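Phosphodiesterase MJ0936 (Methanocaldococcus jannaschii, PDB 2AHD) is a phosphodiesterase of the calcineurin-like phosphoesterase superfamily, a small single-domain protein built on two mixed beta-sheets flanked by helices. Local coordinates at residues Lys18-Phe23 / Lys44-Leu49; Ala55-Asn60 / Asn78-Phe83; Val116-Thr121 / Val132-Pro137. One frame throughout, in Å; residues are numbered along the deposited sequence.

Contact 1 (Lys18-Phe23 / Lys44-Leu49)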
loop_
_atom_site.group_PDB
_atom_site.type_symbol
_atom_site.label_atom_id
_atom_site.label_comp_id
_atom_site.label_asym_id
_atom_site.label_seq_id
_atom_site.Cartn_x
_atom_site.Cartn_y
_atom_site.Cartn_z
ATOM N N LYS A 18 -14.824 2.184 -1.930
ATOM C CA LYS A 18 -14.736 1.932 -3.366
ATOM C C LYS A 18 -13.574 0.996 -3.632
ATOM O O LYS A 18 -13.709 -0.013 -4.323
ATOM C CB LYS A 18 -14.488 3.228 -4.138
ATOM C CG LYS A 18 -15.695 4.136 -4.305
ATOM C CD LYS A 18 -15.394 5.221 -5.336
ATOM C CE LYS A 18 -16.616 6.049 -5.686
ATOM N NZ LYS A 18 -17.142 6.750 -4.494
ATOM N N ALA A 19 -12.426 1.352 -3.068
ATOM C CA ALA A 19 -11.204 0.584 -3.219
ATOM C C ALA A 19 -11.339 -0.812 -2.652
ATOM O O ALA A 19 -10.927 -1.773 -3.294
ATOM C CB ALA A 19 -10.050 1.311 -2.547
ATOM N N ILE A 20 -11.906 -0.928 -1.454
ATOM C CA ILE A 20 -12.062 -2.242 -0.852
ATOM C C ILE A 20 -12.838 -3.177 -1.789
ATOM O O ILE A 20 -12.420 -4.318 -2.009
ATOM C CB ILE A 20 -12.765 -2.178 0.521
ATOM C CG1 ILE A 20 -11.907 -1.385 1.506
ATOM C CG2 ILE A 20 -12.950 -3.580 1.071
ATOM C CD1 ILE A 20 -12.450 -1.347 2.921
ATOM N N GLU A 21 -13.949 -2.698 -2.348
ATOM C CA GLU A 21 -14.734 -3.512 -3.275
ATOM C C GLU A 21 -13.873 -4.019 -4.418
ATOM O O GLU A 21 -13.752 -5.222 -4.637
ATOM C CB GLU A 21 -15.871 -2.710 -3.880
ATOM C CG GLU A 21 -16.956 -2.335 -2.920
ATOM C CD GLU A 21 -18.226 -1.943 -3.653
ATOM O OE1 GLU A 21 -18.131 -1.117 -4.595
ATOM O OE2 GLU A 21 -19.315 -2.456 -3.292
ATOM N N ILE A 22 -13.295 -3.078 -5.155
ATOM C CA ILE A 22 -12.433 -3.386 -6.284
ATOM C C ILE A 22 -11.414 -4.465 -5.957
ATOM O O ILE A 22 -11.158 -5.352 -6.764
ATOM C CB ILE A 22 -11.690 -2.129 -6.732
ATOM C CG1 ILE A 22 -12.698 -1.124 -7.281
ATOM C CG2 ILE A 22 -10.611 -2.483 -7.746
ATOM C CD1 ILE A 22 -12.080 0.163 -7.724
ATOM N N PHE A 23 -10.827 -4.383 -4.771
ATOM C CA PHE A 23 -9.831 -5.364 -4.361
ATOM C C PHE A 23 -10.454 -6.731 -4.069
ATOM O O PHE A 23 -9.738 -7.728 -3.918
ATOM C CB PHE A 23 -9.048 -4.864 -3.133
ATOM C CG PHE A 23 -8.000 -3.827 -3.453
ATOM C CD1 PHE A 23 -7.388 -3.799 -4.704
ATOM C CD2 PHE A 23 -7.595 -2.908 -2.492
ATOM C CE1 PHE A 23 -6.386 -2.872 -4.992
ATOM C CE2 PHE A 23 -6.592 -1.976 -2.768
ATOM C CZ PHE A 23 -5.987 -1.960 -4.023
ATOM N N LYS A 44 -11.847 -0.045 10.898
ATOM C CA LYS A 44 -13.090 -0.810 10.942
ATOM C C LYS A 44 -13.697 -1.021 9.563
ATOM O O LYS A 44 -14.581 -1.852 9.380
ATOM C CB LYS A 44 -14.112 -0.141 11.867
ATOM C CG LYS A 44 -13.678 -0.026 13.353
ATOM C CD LYS A 44 -13.288 -1.377 14.028
ATOM C CE LYS A 44 -11.785 -1.696 13.890
ATOM N NZ LYS A 44 -11.326 -2.857 14.700
ATOM N N GLU A 45 -13.223 -0.267 8.586
ATOM C CA GLU A 45 -13.728 -0.402 7.228
ATOM C C GLU A 45 -13.087 -1.617 6.586
ATOM O O GLU A 45 -13.694 -2.297 5.767
ATOM C CB GLU A 45 -13.374 0.832 6.407
ATOM C CG GLU A 45 -14.154 2.069 6.757
ATOM C CD GLU A 45 -15.599 1.963 6.340
ATOM O OE1 GLU A 45 -15.852 1.586 5.175
ATOM O OE2 GLU A 45 -16.480 2.264 7.171
ATOM N N PHE A 46 -11.847 -1.881 6.967
ATOM C CA PHE A 46 -11.117 -2.993 6.399
ATOM C C PHE A 46 -11.601 -4.349 6.864
ATOM O O PHE A 46 -11.303 -5.365 6.226
ATOM C CB PHE A 46 -9.621 -2.821 6.661
ATOM C CG PHE A 46 -9.010 -1.731 5.844
ATOM C CD1 PHE A 46 -8.958 -1.838 4.459
ATOM C CD2 PHE A 46 -8.553 -0.567 6.442
ATOM C CE1 PHE A 46 -8.468 -0.805 3.680
ATOM C CE2 PHE A 46 -8.059 0.480 5.666
ATOM C CZ PHE A 46 -8.018 0.357 4.280
ATOM N N GLU A 47 -12.344 -4.386 7.968
ATOM C CA GLU A 47 -12.862 -5.663 8.426
ATOM C C GLU A 47 -14.014 -5.926 7.480
ATOM O O GLU A 47 -15.144 -6.160 7.888
ATOM C CB GLU A 47 -13.331 -5.589 9.886
ATOM C CG GLU A 47 -14.569 -4.750 10.164
ATOM C CD GLU A 47 -14.830 -4.568 11.665
ATOM O OE1 GLU A 47 -15.905 -4.036 12.025
ATOM O OE2 GLU A 47 -13.956 -4.944 12.482
ATOM N N ASN A 48 -13.702 -5.870 6.192
ATOM C CA ASN A 48 -14.685 -6.072 5.157
ATOM C C ASN A 48 -13.973 -6.260 3.833
ATOM O O ASN A 48 -14.574 -6.170 2.769
ATOM C CB ASN A 48 -15.584 -4.858 5.091
ATOM C CG ASN A 48 -16.970 -5.204 4.658
ATOM O OD1 ASN A 48 -17.165 -5.776 3.584
ATOM N ND2 ASN A 48 -17.956 -4.869 5.493
ATOM N N LEU A 49 -12.675 -6.512 3.924
ATOM C CA LEU A 49 -11.814 -6.738 2.768
ATOM C C LEU A 49 -11.370 -8.200 2.808
ATOM O O LEU A 49 -10.872 -8.666 3.836
ATOM C CB LEU A 49 -10.585 -5.825 2.860
ATOM C CG LEU A 49 -9.429 -6.046 1.884
ATOM C CD1 LEU A 49 -9.814 -5.541 0.508
ATOM C CD2 LEU A 49 -8.198 -5.325 2.388
#
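I20 of helix 13-24 packs against F46 and L49, in and after the short helix 43-46, where the chain turns toward strand 52-56. The contact belongs to the helical layer on the outside of the six-stranded mixed sheet. The backbones come nearest at I20 and L49, with their CA atoms 5.8 Å apart. I20 points toward the other segment and reaches it with both branches. The CG1 branch is anti to the carbonyl carbon (chi1 -63°) and extended beyond it, and its tip, CD1, lies 3.8 Å from F46 CD1. CD1 approaches that ring obliquely. The same methyl also packs on the carbonyl oxygen of E45. The other branch turns to the loop: I20 CG2 is 3.7 Å from L49 CB and also packs on the backbone oxygen of N48. L49 CD1 rests on I20 CG2 and lies 3.8 Å from F23 CB, one helical turn after I20. L49 thus bridges two residues on the inner side of the helix. No hydrogen bond joins the two segments, so apolar packing carries the contact. Polar groups at its border pair elsewhere: the carboxylate of E45 makes a salt bridge with R17, and N48 O takes a weak hydrogen bond from N24. Toward the sheet, F23 and L49 both touch V31 of strand 30-33, and F46 touches H33. F23 further reaches I150 and I152 of strand 149-154. A helix and the loop that follows a short helix pack over a beta-sheet, as in the layered alpha/beta fold of calcineurin-like phosphoesterases.

Contact 2 (Ala55-Asn60 / Asn78-Phe83); sequences ATYGNN and NIIDDF
A55 and I80 pair as parallel neighbours, their CA atoms 4.6 Å apart, with A55 N bonded to I79 O (2.8 Å) and D81 N to A55 O (3.3 Å). The strands are 52-56 and 79-81, the two arms of a beta-alpha-beta unit whose crossover is helix 64-74. Strand 79-81 is the outermost strand of its sheet on this side. The loop after strand 52-56 (G58, N59, N60) probably corresponds to the GN-containing motif of the superfamily. Beyond A55 and I80 the pairing is loose, and Y57 N gives only a weak bond to D81 O. T56 OG1 adds a second weak one to that oxygen.

I80 touches both A55 and Y57. Its CG1 is anti to the backbone N (chi1 -168°) and lies 3.8 Å from A55 CB. The same CG1 sits over one face of the Y57 ring in a CH-pi contact, 3.9 Å from the centroid and shifted toward the rim. The two side chains cross at about a right angle. I80 CD1 meets the CD1-CE1 side of the ring, while CG2 lies by the hydroxyl end. Helix 64-74 fixes this tyrosine further: K68 bonds its OH, and R64 makes a cation-pi contact with the ring. R64 also forms a salt bridge with the carboxylate of D82. Nearby, a water is hydrogen-bonded to D82 O at 2.9 Å and weakly to Y57 O.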
loop_
_atom_site.group_PDB
_atom_site.type_symbol
_atom_site.label_atom_id
_atom_site.label_comp_id
_atom_site.label_asym_id
_atom_site.label_seq_id
_atom_site.Cartn_x
_atom_site.Cartn_y
_atom_site.Cartn_z
ATOM N N ALA A 55 0.651 -3.218 5.930
ATOM C CA ALA A 55 0.646 -1.763 5.943
ATOM C C ALA A 55 1.886 -1.156 6.574
ATOM O O ALA A 55 2.614 -1.815 7.303
ATOM C CB ALA A 55 -0.592 -1.275 6.665
ATOM N N THR A 56 2.119 0.114 6.279
ATOM C CA THR A 56 3.258 0.839 6.818
ATOM C C THR A 56 2.762 2.149 7.397
ATOM O O THR A 56 1.830 2.754 6.869
ATOM C CB THR A 56 4.295 1.129 5.732
ATOM O OG1 THR A 56 5.034 -0.063 5.453
ATOM C CG2 THR A 56 5.252 2.209 6.185
ATOM N N TYR A 57 3.385 2.586 8.485
ATOM C CA TYR A 57 2.991 3.823 9.152
ATOM C C TYR A 57 3.316 5.070 8.341
ATOM O O TYR A 57 4.396 5.198 7.766
ATOM C CB TYR A 57 3.659 3.924 10.532
ATOM C CG TYR A 57 3.171 2.907 11.537
ATOM C CD1 TYR A 57 1.834 2.865 11.916
ATOM C CD2 TYR A 57 4.048 1.975 12.098
ATOM C CE1 TYR A 57 1.377 1.921 12.827
ATOM C CE2 TYR A 57 3.597 1.022 13.016
ATOM C CZ TYR A 57 2.259 0.999 13.374
ATOM O OH TYR A 57 1.799 0.049 14.260
ATOM N N GLY A 58 2.364 5.986 8.299
ATOM C CA GLY A 58 2.568 7.221 7.585
ATOM C C GLY A 58 2.994 8.223 8.624
ATOM O O GLY A 58 2.967 7.919 9.801
ATOM N N ASN A 59 3.386 9.413 8.201
ATOM C CA ASN A 59 3.814 10.434 9.143
ATOM C C ASN A 59 2.622 11.055 9.848
ATOM O O ASN A 59 2.793 11.744 10.847
ATOM C CB ASN A 59 4.608 11.516 8.413
ATOM C CG ASN A 59 3.938 11.945 7.135
ATOM O OD1 ASN A 59 3.547 11.107 6.309
ATOM N ND2 ASN A 59 3.791 13.252 6.954
ATOM N N ASN A 60 1.419 10.811 9.340
ATOM C CA ASN A 60 0.229 11.387 9.943
ATOM C C ASN A 60 -0.551 10.405 10.793
ATOM O O ASN A 60 -1.483 10.793 11.497
ATOM C CB ASN A 60 -0.672 11.960 8.861
ATOM C CG ASN A 60 -0.066 13.153 8.187
ATOM O OD1 ASN A 60 0.109 14.196 8.803
ATOM N ND2 ASN A 60 0.270 13.011 6.920
ATOM N N ASN A 78 -2.494 -9.916 9.262
ATOM C CA ASN A 78 -2.223 -8.512 8.964
ATOM C C ASN A 78 -1.000 -8.004 9.721
ATOM O O ASN A 78 -0.761 -8.409 10.856
ATOM C CB ASN A 78 -3.444 -7.655 9.311
ATOM C CG ASN A 78 -4.695 -8.070 8.545
ATOM O OD1 ASN A 78 -4.618 -8.571 7.419
ATOM N ND2 ASN A 78 -5.859 -7.844 9.146
ATOM N N ILE A 79 -0.224 -7.124 9.091
ATOM C CA ILE A 79 0.976 -6.580 9.726
ATOM C C ILE A 79 1.290 -5.128 9.363
ATOM O O ILE A 79 1.108 -4.719 8.223
ATOM C CB ILE A 79 2.202 -7.436 9.383
ATOM C CG1 ILE A 79 2.219 -7.747 7.887
ATOM C CG2 ILE A 79 2.176 -8.706 10.198
ATOM C CD1 ILE A 79 3.461 -8.451 7.423
ATOM N N ILE A 80 1.777 -4.356 10.332
ATOM C CA ILE A 80 2.108 -2.956 10.095
ATOM C C ILE A 80 3.392 -2.554 10.827
ATOM O O ILE A 80 3.576 -2.876 11.997
ATOM C CB ILE A 80 0.936 -2.034 10.529
ATOM C CG1 ILE A 80 1.164 -0.613 10.015
ATOM C CG2 ILE A 80 0.796 -2.034 12.041
ATOM C CD1 ILE A 80 0.005 0.306 10.261
ATOM N N ASP A 81 4.276 -1.848 10.126
ATOM C CA ASP A 81 5.561 -1.406 10.681
ATOM C C ASP A 81 6.075 -0.246 9.822
ATOM O O ASP A 81 5.599 -0.051 8.700
ATOM C CB ASP A 81 6.551 -2.592 10.652
ATOM C CG ASP A 81 7.905 -2.281 11.310
ATOM O OD1 ASP A 81 8.705 -3.236 11.475
ATOM O OD2 ASP A 81 8.179 -1.106 11.653
ATOM N N ASP A 82 7.022 0.530 10.339
ATOM C CA ASP A 82 7.576 1.627 9.567
ATOM C C ASP A 82 8.119 1.149 8.223
ATOM O O ASP A 82 7.934 1.817 7.198
ATOM C CB ASP A 82 8.678 2.316 10.342
ATOM C CG ASP A 82 8.142 3.310 11.339
ATOM O OD1 ASP A 82 7.485 4.290 10.914
ATOM O OD2 ASP A 82 8.381 3.111 12.549
ATOM N N PHE A 83 8.799 0.003 8.230
ATOM C CA PHE A 83 9.340 -0.579 7.005
ATOM C C PHE A 83 8.923 -2.036 6.957
ATOM O O PHE A 83 8.613 -2.621 7.986
ATOM C CB PHE A 83 10.856 -0.474 6.988
ATOM C CG PHE A 83 11.360 0.888 7.328
ATOM C CD1 PHE A 83 11.504 1.280 8.653
ATOM C CD2 PHE A 83 11.657 1.802 6.328
ATOM C CE1 PHE A 83 11.936 2.566 8.977
ATOM C CE2 PHE A 83 12.089 3.093 6.644
ATOM C CZ PHE A 83 12.227 3.472 7.972
HETATM O O HOH W 1 7.359 4.563 6.438
#

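Contact 3 (Val116-Thr121 / Val132-Pro137); sequences VIYGHT and VLVINP
N136 lies over one face of the Y118 ring, with N136 CB 4.1 Å from the centroid, a CH-pi contact shifted toward the rim. The ring and the N136 amide planes are 74° apart. The amide end stays on that face, ND2 above the rim by CE1, and N136 ND2 makes a weak, bent bond to T121 OG1 (2.8 Å). At the edge of the ring, near its plane, V134 CG1 lies 3.8 Å from Y118 CE2. Farther back along the strands, V116 CG2 meets V132 CG1 at 3.9 Å. I117 and I135 point to the other face of the sheet, where I117 CG2 also packs loosely on P137 CD.

These side chains are set by parallel pairing of strands 115-118 and 133-136, whose segments 116-118 and 133-136 run 13° apart. V116 N bonds to L133 O, I135 N to V116 O (2.8 Å), and Y118 N to I135 O (3.0 Å). In the next shell, N136 OD1 accepts from G138 N and T121 OG1 from E123 N, so both side chains of the weak bond are held by their own loops. L104 and I108 of helix 101-110 cover the V116, Y118 and V134 side. On the I117 and I135 side, I5 of strand 3-6 closes the packing. Both are inner strands of the five-stranded mixed sheet, in the two-sheet sandwich of the calcineurin-like phosphoesterase fold. After strand 115-118, H120 N bonds D8 OD1, and G119-H120-T121 probably matches the family's GHTH-type motif.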
loop_
_atom_site.group_PDB
_atom_site.type_symbol
_atom_site.label_atom_id
_atom_site.label_comp_id
_atom_site.label_asym_id
_atom_site.label_seq_id
_atom_site.Cartn_x
_atom_site.Cartn_y
_atom_site.Cartn_z
ATOM N N VAL A 116 9.739 -2.089 -5.121
ATOM C CA VAL A 116 9.815 -1.098 -4.043
ATOM C C VAL A 116 8.545 -0.262 -4.119
ATOM O O VAL A 116 8.301 0.434 -5.095
ATOM C CB VAL A 116 11.037 -0.178 -4.168
ATOM C CG1 VAL A 116 11.049 0.807 -3.034
ATOM C CG2 VAL A 116 12.300 -0.994 -4.132
ATOM N N ILE A 117 7.728 -0.361 -3.081
ATOM C CA ILE A 117 6.462 0.346 -3.015
ATOM C C ILE A 117 6.489 1.435 -1.948
ATOM O O ILE A 117 7.027 1.226 -0.865
ATOM C CB ILE A 117 5.338 -0.641 -2.698
ATOM C CG1 ILE A 117 5.370 -1.790 -3.710
ATOM C CG2 ILE A 117 3.999 0.079 -2.704
ATOM C CD1 ILE A 117 4.347 -2.849 -3.451
ATOM N N TYR A 118 5.904 2.592 -2.245
ATOM C CA TYR A 118 5.891 3.698 -1.288
ATOM C C TYR A 118 4.807 4.704 -1.635
ATOM O O TYR A 118 4.298 4.694 -2.740
ATOM C CB TYR A 118 7.252 4.391 -1.285
ATOM C CG TYR A 118 7.483 5.226 -2.509
ATOM C CD1 TYR A 118 7.324 6.606 -2.470
ATOM C CD2 TYR A 118 7.811 4.636 -3.720
ATOM C CE1 TYR A 118 7.487 7.377 -3.604
ATOM C CE2 TYR A 118 7.977 5.392 -4.866
ATOM C CZ TYR A 118 7.817 6.764 -4.803
ATOM O OH TYR A 118 8.012 7.526 -5.930
ATOM N N GLY A 119 4.458 5.567 -0.686
ATOM C CA GLY A 119 3.434 6.571 -0.932
ATOM C C GLY A 119 3.927 7.934 -0.492
ATOM O O GLY A 119 4.975 8.387 -0.942
ATOM N N HIS A 120 3.167 8.599 0.369
ATOM C CA HIS A 120 3.556 9.902 0.909
ATOM C C HIS A 120 3.547 11.106 -0.007
ATOM O O HIS A 120 3.095 12.171 0.390
ATOM C CB HIS A 120 4.936 9.812 1.533
ATOM C CG HIS A 120 5.446 11.115 2.060
ATOM N ND1 HIS A 120 4.708 11.915 2.907
ATOM C CD2 HIS A 120 6.638 11.731 1.904
ATOM C CE1 HIS A 120 5.426 12.964 3.255
ATOM N NE2 HIS A 120 6.602 12.876 2.662
ATOM N N THR A 121 4.069 10.950 -1.217
ATOM C CA THR A 121 4.119 12.053 -2.162
ATOM C C THR A 121 2.773 12.344 -2.778
ATOM O O THR A 121 2.530 13.459 -3.220
ATOM C CB THR A 121 5.109 11.778 -3.296
ATOM O OG1 THR A 121 4.691 10.621 -4.026
ATOM C CG2 THR A 121 6.504 11.553 -2.738
ATOM N N VAL A 132 14.354 -2.856 -11.151
ATOM C CA VAL A 132 13.702 -2.732 -9.864
ATOM C C VAL A 132 12.363 -2.087 -10.206
ATOM O O VAL A 132 12.321 -1.052 -10.863
ATOM C CB VAL A 132 14.478 -1.808 -8.919
ATOM C CG1 VAL A 132 13.934 -1.949 -7.514
ATOM C CG2 VAL A 132 15.956 -2.128 -8.965
ATOM N N LEU A 133 11.269 -2.714 -9.800
ATOM C CA LEU A 133 9.954 -2.168 -10.076
ATOM C C LEU A 133 9.585 -1.197 -8.952
ATOM O O LEU A 133 9.331 -1.611 -7.822
ATOM C CB LEU A 133 8.928 -3.299 -10.165
ATOM C CG LEU A 133 7.937 -3.190 -11.325
ATOM C CD1 LEU A 133 6.982 -2.020 -11.110
ATOM C CD2 LEU A 133 8.716 -3.014 -12.616
ATOM N N VAL A 134 9.568 0.095 -9.274
ATOM C CA VAL A 134 9.251 1.143 -8.308
ATOM C C VAL A 134 7.806 1.582 -8.444
ATOM O O VAL A 134 7.415 2.114 -9.473
ATOM C CB VAL A 134 10.160 2.353 -8.513
ATOM C CG1 VAL A 134 9.850 3.402 -7.479
ATOM C CG2 VAL A 134 11.607 1.924 -8.420
ATOM N N ILE A 135 7.025 1.385 -7.391
ATOM C CA ILE A 135 5.612 1.724 -7.438
ATOM C C ILE A 135 5.049 2.622 -6.340
ATOM O O ILE A 135 5.249 2.381 -5.157
ATOM C CB ILE A 135 4.758 0.438 -7.452
ATOM C CG1 ILE A 135 5.160 -0.446 -8.637
ATOM C CG2 ILE A 135 3.268 0.791 -7.506
ATOM C CD1 ILE A 135 4.501 -1.813 -8.623
ATOM N N ASN A 136 4.334 3.660 -6.754
ATOM C CA ASN A 136 3.663 4.572 -5.841
ATOM C C ASN A 136 2.248 4.497 -6.384
ATOM O O ASN A 136 1.981 4.902 -7.507
ATOM C CB ASN A 136 4.205 6.000 -5.961
ATOM C CG ASN A 136 3.584 6.953 -4.946
ATOM O OD1 ASN A 136 2.376 6.915 -4.676
ATOM N ND2 ASN A 136 4.411 7.828 -4.388
ATOM N N PRO A 137 1.330 3.940 -5.608
ATOM C CA PRO A 137 -0.047 3.829 -6.080
ATOM C C PRO A 137 -0.799 5.138 -6.237
ATOM O O PRO A 137 -1.880 5.166 -6.831
ATOM C CB PRO A 137 -0.689 2.917 -5.040
ATOM C CG PRO A 137 0.077 3.230 -3.806
ATOM C CD PRO A 137 1.491 3.319 -4.287
#

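In the fold
The three contacts follow one another along the chain. Contact 3 is buried, while contacts 1 and 2 are only partly so. Contacts 1 and 3 lie on opposite sides of the chain's centre, with their own centres about 21 Å apart. Contact 1 joins a helix to a short helix and its loop without a hydrogen bond. Contacts 2 and 3 both pair parallel strands through backbone bonds, but in different sheets. Contact 2 sits at an outer strand, where some bonds are long or weak and one water bridges the two segments. Contact 3 lies between inner strands with well-kept bonds. The loops after strands 52-56 and 115-118 meet where N59 packs against H120. Helix 43-46 leads on into strand 52-56.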